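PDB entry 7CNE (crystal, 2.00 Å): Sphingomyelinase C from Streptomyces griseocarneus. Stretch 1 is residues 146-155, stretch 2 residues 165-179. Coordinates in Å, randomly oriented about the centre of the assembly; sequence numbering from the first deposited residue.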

# COMPACT_ATOMS: atom_id res chain seq x y z
N VAL A 146 -6.43 -7.46 -8.33
CA VAL A 146 -5.91 -6.72 -7.19
C VAL A 146 -5.70 -5.28 -7.61
O VAL A 146 -5.09 -5.02 -8.65
CB VAL A 146 -4.59 -7.32 -6.67
CG1 VAL A 146 -4.06 -6.51 -5.49
CG2 VAL A 146 -4.79 -8.76 -6.25
N VAL A 147 -6.20 -4.34 -6.80
CA VAL A 147 -5.83 -2.93 -6.89
C VAL A 147 -4.94 -2.63 -5.69
O VAL A 147 -5.33 -2.86 -4.55
CB VAL A 147 -7.05 -2.01 -6.91
CG1 VAL A 147 -6.60 -0.52 -6.92
CG2 VAL A 147 -7.97 -2.32 -8.09
N GLY A 148 -3.74 -2.12 -5.95
CA GLY A 148 -2.82 -1.71 -4.90
C GLY A 148 -2.70 -0.20 -4.93
O GLY A 148 -2.59 0.39 -6.01
N THR A 149 -2.72 0.43 -3.76
CA THR A 149 -2.73 1.88 -3.77
C THR A 149 -2.20 2.43 -2.45
O THR A 149 -1.92 1.70 -1.49
CB THR A 149 -4.13 2.44 -4.06
OG1 THR A 149 -4.04 3.83 -4.41
CG2 THR A 149 -5.05 2.29 -2.85
N HIS A 150 -2.05 3.75 -2.45
CA HIS A 150 -1.72 4.55 -1.28
C HIS A 150 -2.58 5.80 -1.42
O HIS A 150 -2.31 6.64 -2.28
CB HIS A 150 -0.23 4.89 -1.26
CG HIS A 150 0.22 5.64 -0.04
ND1 HIS A 150 1.48 6.19 0.07
CD2 HIS A 150 -0.42 5.91 1.12
CE1 HIS A 150 1.60 6.78 1.24
NE2 HIS A 150 0.46 6.62 1.91
N ALA A 151 -3.63 5.91 -0.61
CA ALA A 151 -4.62 6.97 -0.78
C ALA A 151 -4.15 8.28 -0.13
O ALA A 151 -3.13 8.34 0.57
CB ALA A 151 -5.97 6.54 -0.21
N GLN A 152 -4.91 9.34 -0.38
CA GLN A 152 -4.55 10.70 0.04
C GLN A 152 -4.20 10.78 1.52
O GLN A 152 -4.96 10.34 2.38
CB GLN A 152 -5.72 11.64 -0.27
CG GLN A 152 -5.59 13.04 0.34
CD GLN A 152 -4.55 13.87 -0.36
OE1 GLN A 152 -4.55 13.95 -1.58
NE2 GLN A 152 -3.63 14.48 0.40
N SER A 153 -3.05 11.38 1.82
CA SER A 153 -2.65 11.55 3.21
C SER A 153 -3.30 12.80 3.81
O SER A 153 -3.78 13.69 3.10
CB SER A 153 -1.12 11.66 3.33
OG SER A 153 -0.65 12.84 2.68
N THR A 154 -3.34 12.84 5.14
CA THR A 154 -3.90 14.00 5.85
C THR A 154 -2.80 15.05 5.98
O THR A 154 -2.13 15.18 7.01
CB THR A 154 -4.49 13.56 7.18
OG1 THR A 154 -5.54 12.61 6.93
CG2 THR A 154 -5.08 14.75 7.94
N ASP A 155 -2.63 15.82 4.90
CA ASP A 155 -1.44 16.61 4.66
C ASP A 155 -1.62 18.08 5.05
O ASP A 155 -2.72 18.63 4.98
CB ASP A 155 -1.04 16.54 3.18
CG ASP A 155 0.24 17.30 2.90
OD1 ASP A 155 1.30 16.81 3.34
OD2 ASP A 155 0.20 18.39 2.28
N ALA A 165 -12.14 14.49 1.81
CA ALA A 165 -12.95 14.64 0.60
C ALA A 165 -12.25 14.02 -0.60
O ALA A 165 -12.89 13.38 -1.44
CB ALA A 165 -13.24 16.12 0.35
N ASP A 166 -10.94 14.22 -0.72
CA ASP A 166 -10.24 13.67 -1.87
C ASP A 166 -10.04 12.16 -1.74
O ASP A 166 -10.10 11.45 -2.75
CB ASP A 166 -8.91 14.39 -2.08
CG ASP A 166 -9.10 15.74 -2.74
OD1 ASP A 166 -10.20 15.97 -3.27
OD2 ASP A 166 -8.17 16.56 -2.72
N ARG A 167 -9.83 11.64 -0.52
CA ARG A 167 -9.83 10.18 -0.36
C ARG A 167 -11.14 9.60 -0.86
O ARG A 167 -11.16 8.56 -1.54
CB ARG A 167 -9.61 9.79 1.11
CG ARG A 167 -8.17 9.88 1.59
CD ARG A 167 -7.95 9.16 2.91
NE ARG A 167 -8.57 9.82 4.06
CZ ARG A 167 -8.00 10.79 4.77
NH1 ARG A 167 -6.79 11.25 4.44
NH2 ARG A 167 -8.65 11.30 5.81
N SER A 168 -12.27 10.23 -0.51
CA SER A 168 -13.56 9.73 -0.97
C SER A 168 -13.60 9.65 -2.49
O SER A 168 -14.00 8.63 -3.06
CB SER A 168 -14.68 10.63 -0.45
OG SER A 168 -15.94 10.24 -0.97
N ARG A 169 -13.15 10.72 -3.17
CA ARG A 169 -13.12 10.70 -4.63
C ARG A 169 -12.14 9.65 -5.15
O ARG A 169 -12.40 9.02 -6.19
CB ARG A 169 -12.76 12.09 -5.16
CG ARG A 169 -13.90 13.13 -5.00
CD ARG A 169 -13.37 14.55 -4.77
NE ARG A 169 -14.48 15.52 -4.70
CZ ARG A 169 -15.25 15.71 -3.63
NH1 ARG A 169 -15.04 15.01 -2.52
NH2 ARG A 169 -16.23 16.61 -3.66
N GLN A 170 -11.02 9.44 -4.46
CA GLN A 170 -10.07 8.42 -4.91
C GLN A 170 -10.69 7.02 -4.83
O GLN A 170 -10.54 6.22 -5.76
CB GLN A 170 -8.78 8.48 -4.08
CG GLN A 170 -7.96 9.77 -4.34
CD GLN A 170 -6.70 9.85 -3.49
OE1 GLN A 170 -6.50 9.05 -2.57
NE2 GLN A 170 -5.84 10.83 -3.79
N PHE A 171 -11.38 6.72 -3.73
CA PHE A 171 -12.04 5.42 -3.62
C PHE A 171 -13.12 5.26 -4.69
O PHE A 171 -13.28 4.18 -5.27
CB PHE A 171 -12.65 5.24 -2.22
CG PHE A 171 -11.65 5.32 -1.09
CD1 PHE A 171 -10.40 4.71 -1.19
CD2 PHE A 171 -11.97 6.01 0.08
CE1 PHE A 171 -9.48 4.78 -0.12
CE2 PHE A 171 -11.06 6.09 1.15
CZ PHE A 171 -9.80 5.47 1.04
N ARG A 172 -13.87 6.33 -4.97
CA ARG A 172 -14.90 6.23 -6.01
C ARG A 172 -14.28 6.13 -7.41
O ARG A 172 -14.85 5.48 -8.29
CB ARG A 172 -15.88 7.40 -5.93
CG ARG A 172 -16.78 7.31 -4.70
CD ARG A 172 -17.95 8.30 -4.74
NE ARG A 172 -18.48 8.52 -3.40
CZ ARG A 172 -19.35 9.47 -3.06
NH1 ARG A 172 -19.80 10.33 -3.98
NH2 ARG A 172 -19.76 9.56 -1.80
N GLN A 173 -13.12 6.75 -7.62
CA GLN A 173 -12.44 6.58 -8.90
C GLN A 173 -12.03 5.13 -9.12
O GLN A 173 -12.13 4.60 -10.23
CB GLN A 173 -11.22 7.50 -8.99
CG GLN A 173 -10.54 7.44 -10.38
CD GLN A 173 -9.22 8.22 -10.46
OE1 GLN A 173 -8.88 9.00 -9.58
NE2 GLN A 173 -8.48 8.00 -11.55
N ILE A 174 -11.54 4.48 -8.06
CA ILE A 174 -11.19 3.06 -8.13
C ILE A 174 -12.44 2.23 -8.41
O ILE A 174 -12.44 1.36 -9.29
CB ILE A 174 -10.51 2.62 -6.82
CG1 ILE A 174 -9.10 3.21 -6.72
CG2 ILE A 174 -10.48 1.07 -6.69
CD1 ILE A 174 -8.53 3.17 -5.33
N ASP A 175 -13.52 2.52 -7.68
CA ASP A 175 -14.79 1.83 -7.91
C ASP A 175 -15.25 1.99 -9.36
O ASP A 175 -15.68 1.02 -9.99
CB ASP A 175 -15.84 2.38 -6.93
CG ASP A 175 -17.25 1.87 -7.24
OD1 ASP A 175 -17.47 0.63 -7.27
OD2 ASP A 175 -18.14 2.72 -7.45
N ALA A 176 -15.17 3.21 -9.90
CA ALA A 176 -15.63 3.42 -11.26
C ALA A 176 -14.74 2.69 -12.26
O ALA A 176 -15.23 2.10 -13.23
CB ALA A 176 -15.69 4.92 -11.57
N PHE A 177 -13.43 2.69 -12.01
CA PHE A 177 -12.50 1.94 -12.85
C PHE A 177 -12.85 0.45 -12.86
O PHE A 177 -12.90 -0.19 -13.92
CB PHE A 177 -11.06 2.17 -12.35
CG PHE A 177 -10.03 1.31 -13.05
CD1 PHE A 177 -9.36 1.78 -14.16
CD2 PHE A 177 -9.72 0.04 -12.57
CE1 PHE A 177 -8.41 1.00 -14.81
CE2 PHE A 177 -8.77 -0.76 -13.22
CZ PHE A 177 -8.11 -0.28 -14.33
N LEU A 178 -13.10 -0.13 -11.68
CA LEU A 178 -13.36 -1.56 -11.61
C LEU A 178 -14.70 -1.90 -12.26
O LEU A 178 -14.83 -2.94 -12.91
CB LEU A 178 -13.33 -2.02 -10.16
CG LEU A 178 -11.92 -1.98 -9.56
CD1 LEU A 178 -11.99 -2.19 -8.06
CD2 LEU A 178 -11.01 -3.04 -10.21
N ASP A 179 -15.70 -1.04 -12.08
CA ASP A 179 -17.01 -1.28 -12.68
C ASP A 179 -16.92 -1.31 -14.21
O ASP A 179 -17.50 -2.19 -14.86
CB ASP A 179 -17.98 -0.20 -12.20
CG ASP A 179 -19.40 -0.47 -12.64
OD1 ASP A 179 -19.91 0.30 -13.48
OD2 ASP A 179 -19.99 -1.48 -12.19
O HOH W 1 -2.91 9.96 -2.91

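Strand 146-150 and helix 165-179 run nearly antiparallel, their N-to-C directions 156° apart and their axes 11.2 Å apart at closest approach. The backbones converge along stretch 1: CA of Val147 lies 8.1 Å from CA of Ile174, whereas CA of Gln152 lies 5.3 Å from CA of Arg167. Along the strand, Val146 and His150 point away from the helix, while Val147 and Thr149 point toward it. Val147 packs by apolar contact, its CG1 4.2 Å from Ile174 CG2 and its CG2 3.8 Å from Leu178 CD2; Ile174 and Leu178, four residues apart, lie on the same side of the helix. Thr149 adds a looser contact, CG2 to Ile174 CD1 at 4.4 Å. Past the strand, Ala151 CB sits 3.9 Å from Phe171 CE1, approaching the ring obliquely.

Direct hydrogen bonding between the stretches begins at Gln152, where the backbones are close. Gln152 N donates to Gln170 OE1 (2.7 Å, 143° at the hydrogen), and Gln152 O accepts from Arg167 NH1 (2.9 Å, 165°), so helix side chains satisfy both backbone polar groups. Gln152 CB also lies 3.5 Å from Arg167 CG. The same NH1 of Arg167 donates to Thr154 OG1 (3.1 Å, 147°); both acceptors lie near the guanidinium plane, as its N-H directions require.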